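Trans-2-enoyl-CoA reductase [NADH] (Treponema denticola ATCC 35405, PDB 4GGO) catalyses the NADH-dependent reduction of the carbon-carbon double bond of crotonyl-CoA and longer trans-2-enoyl-CoA substrates in fatty acid synthesis. Local coordinates at residues 5-10 and 18-23; 65-70 and 102-107; 232-237 and 242-247; 262-265 and 271-274. All coordinates share one frame; numbering follows the deposited sequence.

Contact 1 of 4, residues 5-10 and 18-23; sequences MIVKPM and NAHPQG
N18 reaches from its own loop to the backbone of 8-10 and grips it with both ends of its amide. ND2 donates to K8 O at 2.7 Å, nearly straight at 167°, with the acceptor lying in the amide plane. OD1 takes the hydrogen of M10 N at 2.9 Å along a more bent path. Two bonds to one flat group fix its rotation, and the side chain can make them because CG sits between the backbone N and the carbonyl carbon (chi1 57°), which brings the amide up to the backbone of 8-10. V7 closes the packed part: its CB lies 3.6 Å from H20 CD2, and CG1 leans on the same ring atom and on the amide nitrogen of N18. A water bridges the same two residues, accepting from V7 N at 3.0 Å and making a weak link to H20 NE2. The two segments run roughly antiparallel, either side of the short hairpin strands 11-12 and 15-16, so the asparagine ties the hairpin's base together. At the other end, H20 is the N-cap of helix 21-38, its ND1 accepting from G23 N at 3.3 Å, with the nitrogen close to the ring plane; Y391 meets the same ring edge-to-face. A19 O, covered here, has no partner in the model. The solvent side, formed by the exposed K8, P9 and M10, is much looser. K8 CB points away from 18-23, and its NZ bonds to Y391 O, while M10 touches OD1 of N18 with CB and then runs its extended side chain outward.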
loop_
_atom_site.group_PDB
_atom_site.type_symbol
_atom_site.label_atom_id
_atom_site.label_comp_id
_atom_site.label_asym_id
_atom_site.label_seq_id
_atom_site.Cartn_x
_atom_site.Cartn_y
_atom_site.Cartn_z
ATOM N N MET A 5 17.662 -10.076 22.949
ATOM C CA MET A 5 17.895 -11.330 22.244
ATOM C C MET A 5 18.137 -11.085 20.757
ATOM O O MET A 5 17.730 -10.057 20.216
ATOM C CB MET A 5 16.710 -12.278 22.433
ATOM C CG MET A 5 15.400 -11.778 21.842
ATOM S SD MET A 5 14.091 -13.021 21.898
ATOM C CE MET A 5 12.693 -12.074 21.301
ATOM N N ILE A 6 18.813 -12.025 20.103
ATOM C CA ILE A 6 19.033 -11.946 18.663
ATOM C C ILE A 6 17.714 -12.151 17.925
ATOM O O ILE A 6 17.072 -13.193 18.058
ATOM C CB ILE A 6 20.055 -12.995 18.186
ATOM C CG1 ILE A 6 21.462 -12.629 18.665
ATOM C CG2 ILE A 6 20.029 -13.113 16.672
ATOM C CD1 ILE A 6 22.532 -13.601 18.218
ATOM N N VAL A 7 17.311 -11.150 17.147
ATOM C CA VAL A 7 16.024 -11.196 16.462
ATOM C C VAL A 7 16.142 -11.675 15.019
ATOM O O VAL A 7 16.755 -11.018 14.177
ATOM C CB VAL A 7 15.312 -9.832 16.502
ATOM C CG1 VAL A 7 14.055 -9.863 15.644
ATOM C CG2 VAL A 7 14.975 -9.463 17.935
ATOM N N LYS A 8 15.544 -12.831 14.752
ATOM C CA LYS A 8 15.516 -13.413 13.420
ATOM C C LYS A 8 14.058 -13.532 12.975
ATOM O O LYS A 8 13.156 -13.500 13.811
ATOM C CB LYS A 8 16.197 -14.783 13.436
ATOM C CG LYS A 8 17.702 -14.732 13.683
ATOM C CD LYS A 8 18.406 -13.935 12.593
ATOM C CE LYS A 8 19.876 -14.320 12.460
ATOM N NZ LYS A 8 20.750 -13.676 13.479
ATOM N N PRO A 9 13.816 -13.647 11.659
ATOM C CA PRO A 9 12.426 -13.751 11.195
ATOM C C PRO A 9 11.730 -15.020 11.679
ATOM O O PRO A 9 12.320 -16.100 11.666
ATOM C CB PRO A 9 12.566 -13.773 9.668
ATOM C CG PRO A 9 13.965 -14.216 9.415
ATOM C CD PRO A 9 14.767 -13.631 10.535
ATOM N N MET A 10 10.481 -14.876 12.111
ATOM C CA MET A 10 9.674 -16.015 12.530
ATOM C C MET A 10 8.398 -16.089 11.699
ATOM O O MET A 10 7.425 -15.390 11.978
ATOM C CB MET A 10 9.317 -15.909 14.011
ATOM C CG MET A 10 8.488 -17.078 14.523
ATOM S SD MET A 10 7.522 -16.672 15.990
ATOM C CE MET A 10 6.764 -18.257 16.344
ATOM N N ASN A 18 7.042 -11.613 13.880
ATOM C CA ASN A 18 7.792 -10.579 14.589
ATOM C C ASN A 18 8.340 -9.482 13.676
ATOM O O ASN A 18 8.050 -9.448 12.481
ATOM C CB ASN A 18 8.924 -11.209 15.402
ATOM C CG ASN A 18 9.865 -12.032 14.549
ATOM O OD1 ASN A 18 9.506 -12.476 13.460
ATOM N ND2 ASN A 18 11.079 -12.244 15.043
ATOM N N ALA A 19 9.133 -8.583 14.251
ATOM C CA ALA A 19 9.705 -7.476 13.495
ATOM C C ALA A 19 11.015 -6.997 14.110
ATOM O O ALA A 19 11.201 -7.059 15.325
ATOM C CB ALA A 19 8.710 -6.329 13.403
ATOM N N HIS A 20 11.919 -6.520 13.261
ATOM C CA HIS A 20 13.200 -5.997 13.716
ATOM C C HIS A 20 13.139 -4.474 13.775
ATOM O O HIS A 20 12.985 -3.818 12.746
ATOM C CB HIS A 20 14.319 -6.447 12.776
ATOM C CG HIS A 20 15.676 -6.445 13.406
ATOM N ND1 HIS A 20 16.456 -5.311 13.492
ATOM C CD2 HIS A 20 16.396 -7.439 13.976
ATOM C CE1 HIS A 20 17.597 -5.608 14.090
ATOM N NE2 HIS A 20 17.585 -6.893 14.393
ATOM N N PRO A 21 13.250 -3.907 14.988
ATOM C CA PRO A 21 13.118 -2.465 15.224
ATOM C C PRO A 21 14.084 -1.622 14.393
ATOM O O PRO A 21 13.656 -0.665 13.748
ATOM C CB PRO A 21 13.444 -2.324 16.714
ATOM C CG PRO A 21 13.104 -3.652 17.295
ATOM C CD PRO A 21 13.475 -4.650 16.240
ATOM N N GLN A 22 15.365 -1.973 14.411
ATOM C CA GLN A 22 16.371 -1.209 13.678
ATOM C C GLN A 22 16.226 -1.406 12.173
ATOM O O GLN A 22 16.462 -0.485 11.392
ATOM C CB GLN A 22 17.785 -1.588 14.128
ATOM C CG GLN A 22 18.145 -1.132 15.535
ATOM C CD GLN A 22 17.441 -1.934 16.612
ATOM O OE1 GLN A 22 16.631 -1.400 17.368
ATOM N NE2 GLN A 22 17.747 -3.225 16.683
ATOM N N GLY A 23 15.839 -2.614 11.776
ATOM C CA GLY A 23 15.624 -2.926 10.376
ATOM C C GLY A 23 14.491 -2.111 9.786
ATOM O O GLY A 23 14.586 -1.624 8.659
HETATM O O HOH W 1 19.237 -9.473 15.623
#

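Contact 2 of 4, residues 65-70 and 102-107; sequences ASRITA and AFDEAA
R67 lies over the ring of F103, between two helical segments, 65-70 and 102-107, whose axes run almost exactly parallel (3°) and 11.6 Å apart. The face contact comes from R67 CD, which stands over the F103 ring as a CH-pi contact, 3.8 Å from the centroid; the guanidinium continues over the rim, with R67 NE 3.2 Å from F103 CE1. Guanidinium and ring planes are 23° apart, with F103 CE1 over one guanidinium face. The extended R67 chain, with CG anti to the backbone N (chi1 -158°), carries the group across the ring. The apolar contact is at the ring's edge, where I68 CG1 sits 3.8 Å from F103 CD2. The ionic contact is long: R67 NH2 lies 3.7 Å from D104 OD1, with the carboxylate oxygen well out of the guanidinium plane, so charge alone acts. Directed bonds go elsewhere, R67 NE to T78, R67 NH1 to T116, and D104 to S114 and T116. The segments belong to helices 61-74 and 95-110, which flank the parallel sheet of this Rossmann-type fold. With one guanidinium face lying against F103, and NE and NH1 bonded to T78 and T116, the buried arginine charge is probably balanced by D104 at a distance.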
loop_
_atom_site.group_PDB
_atom_site.type_symbol
_atom_site.label_atom_id
_atom_site.label_comp_id
_atom_site.label_asym_id
_atom_site.label_seq_id
_atom_site.Cartn_x
_atom_site.Cartn_y
_atom_site.Cartn_z
ATOM N N ALA A 65 4.952 5.106 1.841
ATOM C CA ALA A 65 5.672 5.767 0.758
ATOM C C ALA A 65 5.006 7.088 0.381
ATOM O O ALA A 65 5.676 8.039 -0.023
ATOM C CB ALA A 65 5.771 4.850 -0.453
ATOM N N SER A 66 3.685 7.139 0.523
ATOM C CA SER A 66 2.922 8.344 0.220
ATOM C C SER A 66 3.209 9.453 1.226
ATOM O O SER A 66 3.301 10.625 0.862
ATOM C CB SER A 66 1.424 8.037 0.192
ATOM O OG SER A 66 1.132 7.018 -0.749
ATOM N N ARG A 67 3.347 9.076 2.493
ATOM C CA ARG A 67 3.639 10.046 3.538
ATOM C C ARG A 67 5.073 10.541 3.405
ATOM O O ARG A 67 5.341 11.737 3.517
ATOM C CB ARG A 67 3.407 9.439 4.924
ATOM C CG ARG A 67 3.164 10.476 6.009
ATOM C CD ARG A 67 3.050 9.843 7.388
ATOM N NE ARG A 67 2.797 10.850 8.416
ATOM C CZ ARG A 67 2.740 10.595 9.720
ATOM N NH1 ARG A 67 2.922 9.361 10.169
ATOM N NH2 ARG A 67 2.503 11.580 10.576
ATOM N N ILE A 68 5.990 9.613 3.149
ATOM C CA ILE A 68 7.402 9.942 2.973
ATOM C C ILE A 68 7.630 10.856 1.766
ATOM O O ILE A 68 8.391 11.822 1.846
ATOM C CB ILE A 68 8.260 8.665 2.839
ATOM C CG1 ILE A 68 8.298 7.912 4.170
ATOM C CG2 ILE A 68 9.672 9.001 2.382
ATOM C CD1 ILE A 68 9.097 6.630 4.124
ATOM N N THR A 69 6.965 10.553 0.654
ATOM C CA THR A 69 7.091 11.369 -0.550
ATOM C C THR A 69 6.563 12.785 -0.316
ATOM O O THR A 69 7.186 13.766 -0.721
ATOM C CB THR A 69 6.355 10.739 -1.752
ATOM O OG1 THR A 69 6.883 9.431 -2.008
ATOM C CG2 THR A 69 6.530 11.600 -2.998
ATOM N N ALA A 70 5.414 12.884 0.345
ATOM C CA ALA A 70 4.814 14.181 0.637
ATOM C C ALA A 70 5.686 14.994 1.586
ATOM O O ALA A 70 5.923 16.179 1.361
ATOM C CB ALA A 70 3.418 14.006 1.219
ATOM N N ALA A 102 10.021 5.767 13.421
ATOM C CA ALA A 102 11.128 6.186 12.571
ATOM C C ALA A 102 10.756 7.419 11.757
ATOM O O ALA A 102 11.546 8.355 11.640
ATOM C CB ALA A 102 11.552 5.051 11.656
ATOM N N PHE A 103 9.547 7.419 11.204
ATOM C CA PHE A 103 9.078 8.540 10.397
ATOM C C PHE A 103 9.011 9.830 11.206
ATOM O O PHE A 103 9.592 10.844 10.819
ATOM C CB PHE A 103 7.705 8.243 9.785
ATOM C CG PHE A 103 7.187 9.345 8.903
ATOM C CD1 PHE A 103 6.429 10.381 9.432
ATOM C CD2 PHE A 103 7.466 9.352 7.547
ATOM C CE1 PHE A 103 5.963 11.399 8.625
ATOM C CE2 PHE A 103 6.998 10.366 6.734
ATOM C CZ PHE A 103 6.248 11.392 7.272
ATOM N N ASP A 104 8.286 9.787 12.320
ATOM C CA ASP A 104 8.090 10.968 13.158
ATOM C C ASP A 104 9.412 11.518 13.684
ATOM O O ASP A 104 9.590 12.730 13.792
ATOM C CB ASP A 104 7.141 10.656 14.318
ATOM C CG ASP A 104 5.705 10.484 13.863
ATOM O OD1 ASP A 104 5.339 11.054 12.814
ATOM O OD2 ASP A 104 4.939 9.783 14.557
ATOM N N GLU A 105 10.335 10.619 14.006
ATOM C CA GLU A 105 11.659 11.015 14.466
ATOM C C GLU A 105 12.422 11.733 13.357
ATOM O O GLU A 105 13.089 12.740 13.598
ATOM C CB GLU A 105 12.440 9.792 14.952
ATOM C CG GLU A 105 13.817 10.104 15.509
ATOM C CD GLU A 105 14.343 8.994 16.400
ATOM O OE1 GLU A 105 13.534 8.390 17.136
ATOM O OE2 GLU A 105 15.562 8.725 16.366
ATOM N N ALA A 106 12.312 11.213 12.138
ATOM C CA ALA A 106 12.963 11.823 10.986
ATOM C C ALA A 106 12.315 13.159 10.638
ATOM O O ALA A 106 13.003 14.127 10.316
ATOM C CB ALA A 106 12.919 10.883 9.790
ATOM N N ALA A 107 10.988 13.202 10.707
ATOM C CA ALA A 107 10.238 14.414 10.391
ATOM C C ALA A 107 10.550 15.532 11.381
ATOM O O ALA A 107 10.629 16.701 11.006
ATOM C CB ALA A 107 8.747 14.123 10.373
#

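Contact 3 of 4, residues 232-237 and 242-247; sequences YSYIGP and ALYRKG
The chain following strand 227-233 runs past the segment that includes helix 241-244, and I235 and Y244 come closest, with CA atoms 5.9 Å apart. G236 N lies over the centre of the Y234 ring. I235 O comes down on Y244, 3.4 Å from its CB. Y234 and Y244 then form a T-shaped pair: the edge of Y234 points at the face of Y244, CD2 of Y234 3.6 Å from CE1 of Y244, the planes at 89°. This is the active site, set as in Rossmann-type enzymes beyond the C-terminal end of a parallel-sheet strand: Y234 binds substrate, Y244 is the probable proton donor, and the NAD-binding K253 packs on I235. The hydroxyl of Y234 is bonded to E344, which helps to fix the ring whose edge meets Y244. At the I235 side chain, the R245 guanidinium lies with one face on the methyl, I235 CG2 3.4 Å from R245 CZ. The R245 chain bends at chi2 (83°) to get there, and NH1 donates to G236 O at 3.0 Å, arriving from above the carbonyl plane with a bent N-H angle of 131°.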
loop_
_atom_site.group_PDB
_atom_site.type_symbol
_atom_site.label_atom_id
_atom_site.label_comp_id
_atom_site.label_asym_id
_atom_site.label_seq_id
_atom_site.Cartn_x
_atom_site.Cartn_y
_atom_site.Cartn_z
ATOM N N TYR A 232 -5.937 3.570 -3.377
ATOM C CA TYR A 232 -5.085 2.653 -4.122
ATOM C C TYR A 232 -5.794 1.335 -4.401
ATOM O O TYR A 232 -6.603 0.868 -3.598
ATOM C CB TYR A 232 -3.773 2.417 -3.376
ATOM C CG TYR A 232 -2.913 3.656 -3.285
ATOM C CD1 TYR A 232 -2.858 4.562 -4.337
ATOM C CD2 TYR A 232 -2.166 3.930 -2.147
ATOM C CE1 TYR A 232 -2.078 5.700 -4.265
ATOM C CE2 TYR A 232 -1.381 5.069 -2.063
ATOM C CZ TYR A 232 -1.341 5.950 -3.127
ATOM O OH TYR A 232 -0.566 7.085 -3.057
ATOM N N SER A 233 -5.489 0.746 -5.553
ATOM C CA SER A 233 -6.120 -0.496 -5.971
ATOM C C SER A 233 -5.211 -1.278 -6.912
ATOM O O SER A 233 -4.061 -0.903 -7.130
ATOM C CB SER A 233 -7.459 -0.208 -6.651
ATOM O OG SER A 233 -8.117 -1.411 -6.998
ATOM N N TYR A 234 -5.734 -2.365 -7.469
ATOM C CA TYR A 234 -4.947 -3.226 -8.343
ATOM C C TYR A 234 -5.845 -3.918 -9.360
ATOM O O TYR A 234 -6.966 -4.310 -9.045
ATOM C CB TYR A 234 -4.183 -4.259 -7.512
ATOM C CG TYR A 234 -3.200 -5.095 -8.302
ATOM C CD1 TYR A 234 -2.187 -4.499 -9.039
ATOM C CD2 TYR A 234 -3.273 -6.482 -8.291
ATOM C CE1 TYR A 234 -1.285 -5.258 -9.759
ATOM C CE2 TYR A 234 -2.372 -7.251 -9.001
ATOM C CZ TYR A 234 -1.379 -6.634 -9.732
ATOM O OH TYR A 234 -0.482 -7.397 -10.444
ATOM N N ILE A 235 -5.353 -4.055 -10.587
ATOM C CA ILE A 235 -6.111 -4.708 -11.646
ATOM C C ILE A 235 -5.480 -6.052 -12.001
ATOM O O ILE A 235 -6.178 -7.055 -12.159
ATOM C CB ILE A 235 -6.227 -3.804 -12.891
ATOM C CG1 ILE A 235 -7.206 -2.660 -12.619
ATOM C CG2 ILE A 235 -6.687 -4.599 -14.099
ATOM C CD1 ILE A 235 -7.374 -1.708 -13.781
ATOM N N GLY A 236 -4.156 -6.068 -12.114
ATOM C CA GLY A 236 -3.425 -7.305 -12.315
ATOM C C GLY A 236 -3.450 -7.846 -13.731
ATOM O O GLY A 236 -4.119 -7.292 -14.603
ATOM N N PRO A 237 -2.716 -8.946 -13.961
ATOM C CA PRO A 237 -2.586 -9.582 -15.275
ATOM C C PRO A 237 -3.804 -10.431 -15.621
ATOM O O PRO A 237 -4.691 -10.617 -14.786
ATOM C CB PRO A 237 -1.369 -10.486 -15.090
ATOM C CG PRO A 237 -1.445 -10.885 -13.656
ATOM C CD PRO A 237 -1.949 -9.664 -12.927
ATOM N N ALA A 242 -9.792 -13.854 -12.606
ATOM C CA ALA A 242 -10.852 -14.578 -11.908
ATOM C C ALA A 242 -11.087 -14.039 -10.498
ATOM O O ALA A 242 -12.129 -14.292 -9.892
ATOM C CB ALA A 242 -10.537 -16.067 -11.862
ATOM N N LEU A 243 -10.114 -13.293 -9.985
ATOM C CA LEU A 243 -10.212 -12.706 -8.654
ATOM C C LEU A 243 -10.322 -11.185 -8.707
ATOM O O LEU A 243 -11.257 -10.604 -8.156
ATOM C CB LEU A 243 -8.999 -13.103 -7.814
ATOM C CG LEU A 243 -8.744 -14.607 -7.702
ATOM C CD1 LEU A 243 -7.488 -14.881 -6.897
ATOM C CD2 LEU A 243 -9.943 -15.302 -7.079
ATOM N N TYR A 244 -9.366 -10.548 -9.375
ATOM C CA TYR A 244 -9.266 -9.090 -9.373
ATOM C C TYR A 244 -10.258 -8.408 -10.312
ATOM O O TYR A 244 -10.560 -7.227 -10.148
ATOM C CB TYR A 244 -7.839 -8.651 -9.706
ATOM C CG TYR A 244 -6.826 -9.020 -8.647
ATOM C CD1 TYR A 244 -6.638 -8.216 -7.531
ATOM C CD2 TYR A 244 -6.053 -10.166 -8.765
ATOM C CE1 TYR A 244 -5.715 -8.546 -6.560
ATOM C CE2 TYR A 244 -5.126 -10.505 -7.800
ATOM C CZ TYR A 244 -4.961 -9.692 -6.701
ATOM O OH TYR A 244 -4.038 -10.025 -5.737
ATOM N N ARG A 245 -10.760 -9.150 -11.295
ATOM C CA ARG A 245 -11.743 -8.612 -12.229
ATOM C C ARG A 245 -13.161 -9.041 -11.867
ATOM O O ARG A 245 -14.039 -8.205 -11.659
ATOM C CB ARG A 245 -11.442 -9.068 -13.657
ATOM C CG ARG A 245 -11.087 -7.953 -14.624
ATOM C CD ARG A 245 -9.619 -7.582 -14.518
ATOM N NE ARG A 245 -9.110 -7.019 -15.766
ATOM C CZ ARG A 245 -7.839 -7.092 -16.152
ATOM N NH1 ARG A 245 -6.948 -7.707 -15.386
ATOM N NH2 ARG A 245 -7.459 -6.554 -17.304
ATOM N N LYS A 246 -13.369 -10.352 -11.797
ATOM C CA LYS A 246 -14.708 -10.911 -11.652
ATOM C C LYS A 246 -14.942 -11.577 -10.295
ATOM O O LYS A 246 -16.010 -12.136 -10.059
ATOM C CB LYS A 246 -14.985 -11.913 -12.782
ATOM C CG LYS A 246 -14.712 -11.374 -14.186
ATOM C CD LYS A 246 -15.115 -12.365 -15.279
ATOM C CE LYS A 246 -16.606 -12.672 -15.248
ATOM N NZ LYS A 246 -17.037 -13.606 -16.334
ATOM N N GLY A 247 -13.952 -11.515 -9.410
ATOM C CA GLY A 247 -14.064 -12.135 -8.098
ATOM C C GLY A 247 -14.517 -11.168 -7.019
ATOM O O GLY A 247 -14.961 -10.059 -7.318
#

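Contact 4 of 4, residues 262-265 and 271-274; sequences RLNK and RAFV
N264, near the end of helix 248-266, holds the start of strand 270-276 in an alpha-beta connection of the Rossmann-type fold: the helix lies over the parallel sheet and, after a short turn, the chain returns as the next strand. Its side chain can be followed outward. CB leaves the helix with CG anti to the carbonyl carbon (chi1 -71°), which swings the amide across to A272. CG itself comes to within 3.7 Å of both A272 N and A272 O, midway between the two polar atoms it serves. Beyond it, OD1 accepts from A272 N at 2.8 Å, almost straight at 170°, and also brushes A272 CB. On the other branch, ND2 donates to A272 O at 3.0 Å, equally straight, with that oxygen close to the amide plane of N264. One amide thus takes both the N-H and the C=O of a single strand residue, on the strand edge turned away from strand 227-233; R271 and F273, by contrast, pair with strand 227-233 through their backbones. The flat group is locked in rotation by the two bonds. Next door L263 supplies the apolar part: it also packs on helix 208-219, through W210, E211 and I214, and A272 is turned toward it, so that the methyl carbon CB of A272 ends 3.8 Å from L263 CB and 4.0 Å from L263 CD1.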
loop_
_atom_site.group_PDB
_atom_site.type_symbol
_atom_site.label_atom_id
_atom_site.label_comp_id
_atom_site.label_asym_id
_atom_site.label_seq_id
_atom_site.Cartn_x
_atom_site.Cartn_y
_atom_site.Cartn_z
ATOM N N ARG A 262 -18.823 9.022 -7.442
ATOM C CA ARG A 262 -19.852 9.722 -6.681
ATOM C C ARG A 262 -19.260 10.891 -5.893
ATOM O O ARG A 262 -19.900 11.932 -5.735
ATOM C CB ARG A 262 -20.580 8.751 -5.747
ATOM C CG ARG A 262 -21.677 9.391 -4.913
ATOM C CD ARG A 262 -22.631 8.353 -4.328
ATOM N NE ARG A 262 -22.018 7.540 -3.281
ATOM C CZ ARG A 262 -21.557 6.306 -3.462
ATOM N NH1 ARG A 262 -21.635 5.733 -4.658
ATOM N NH2 ARG A 262 -21.020 5.641 -2.448
ATOM N N LEU A 263 -18.034 10.711 -5.408
ATOM C CA LEU A 263 -17.323 11.764 -4.688
ATOM C C LEU A 263 -17.164 13.025 -5.537
ATOM O O LEU A 263 -17.358 14.140 -5.052
ATOM C CB LEU A 263 -15.948 11.267 -4.234
ATOM C CG LEU A 263 -15.894 10.332 -3.024
ATOM C CD1 LEU A 263 -14.464 9.881 -2.763
ATOM C CD2 LEU A 263 -16.475 11.014 -1.794
ATOM N N ASN A 264 -16.810 12.838 -6.805
ATOM C CA ASN A 264 -16.618 13.951 -7.730
ATOM C C ASN A 264 -17.923 14.667 -8.049
ATOM O O ASN A 264 -17.947 15.875 -8.281
ATOM C CB ASN A 264 -15.974 13.455 -9.026
ATOM C CG ASN A 264 -14.527 13.056 -8.840
ATOM O OD1 ASN A 264 -13.722 13.828 -8.319
ATOM N ND2 ASN A 264 -14.191 11.839 -9.254
ATOM N N LYS A 265 -19.008 13.903 -8.054
ATOM C CA LYS A 265 -20.321 14.421 -8.409
ATOM C C LYS A 265 -20.886 15.355 -7.341
ATOM O O LYS A 265 -21.455 16.400 -7.657
ATOM C CB LYS A 265 -21.284 13.258 -8.651
ATOM C CG LYS A 265 -21.970 13.307 -9.999
ATOM C CD LYS A 265 -22.484 11.943 -10.411
ATOM C CE LYS A 265 -21.728 11.464 -11.619
ATOM N NZ LYS A 265 -20.274 11.476 -11.299
ATOM N N ARG A 271 -11.182 16.558 -6.295
ATOM C CA ARG A 271 -10.649 15.714 -7.357
ATOM C C ARG A 271 -10.338 14.320 -6.819
ATOM O O ARG A 271 -9.266 14.082 -6.264
ATOM C CB ARG A 271 -9.399 16.347 -7.975
ATOM C CG ARG A 271 -9.683 17.605 -8.785
ATOM C CD ARG A 271 -8.410 18.203 -9.366
ATOM N NE ARG A 271 -7.532 18.739 -8.330
ATOM C CZ ARG A 271 -6.362 19.323 -8.569
ATOM N NH1 ARG A 271 -5.923 19.446 -9.814
ATOM N NH2 ARG A 271 -5.630 19.783 -7.563
ATOM N N ALA A 272 -11.291 13.407 -6.984
ATOM C CA ALA A 272 -11.159 12.048 -6.467
ATOM C C ALA A 272 -10.784 11.061 -7.566
ATOM O O ALA A 272 -11.336 11.101 -8.666
ATOM C CB ALA A 272 -12.450 11.617 -5.791
ATOM N N PHE A 273 -9.842 10.173 -7.262
ATOM C CA PHE A 273 -9.401 9.170 -8.222
ATOM C C PHE A 273 -9.148 7.834 -7.546
ATOM O O PHE A 273 -8.754 7.779 -6.383
ATOM C CB PHE A 273 -8.097 9.599 -8.901
ATOM C CG PHE A 273 -8.155 10.944 -9.559
ATOM C CD1 PHE A 273 -8.590 11.071 -10.868
ATOM C CD2 PHE A 273 -7.745 12.079 -8.881
ATOM C CE1 PHE A 273 -8.634 12.309 -11.482
ATOM C CE2 PHE A 273 -7.786 13.320 -9.487
ATOM C CZ PHE A 273 -8.231 13.435 -10.790
ATOM N N VAL A 274 -9.371 6.755 -8.285
ATOM C CA VAL A 274 -8.803 5.473 -7.912
ATOM C C VAL A 274 -7.448 5.391 -8.593
ATOM O O VAL A 274 -7.342 5.605 -9.801
ATOM C CB VAL A 274 -9.675 4.290 -8.365
ATOM C CG1 VAL A 274 -8.923 2.978 -8.183
ATOM C CG2 VAL A 274 -10.986 4.267 -7.593
#

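How the contacts relate
The four contacts follow one another along the chain without interleaving. Contacts 2, 3 and 4 gather on the seven-stranded parallel sheet: contact 2 joins two helices packed beside it, while contacts 3 and 4 use neighbouring strands 227-233 and 270-276, their centres about 20 Å apart, and touch where S233 CB packs on V274 CG1 at 3.8 Å. Contacts 2 and 3, about 29 Å apart between centres, are joined by a probable hydrogen bond between S66 OG and Y232 OH. Contact 1, about 41 Å from contact 4 between centres, lies nearer contact 2 (about 22 Å), and its helix 21-38 packs on both helices there. The helix starting at NAD-binding G61 and Y62 and the active-site tyrosines share one sheet.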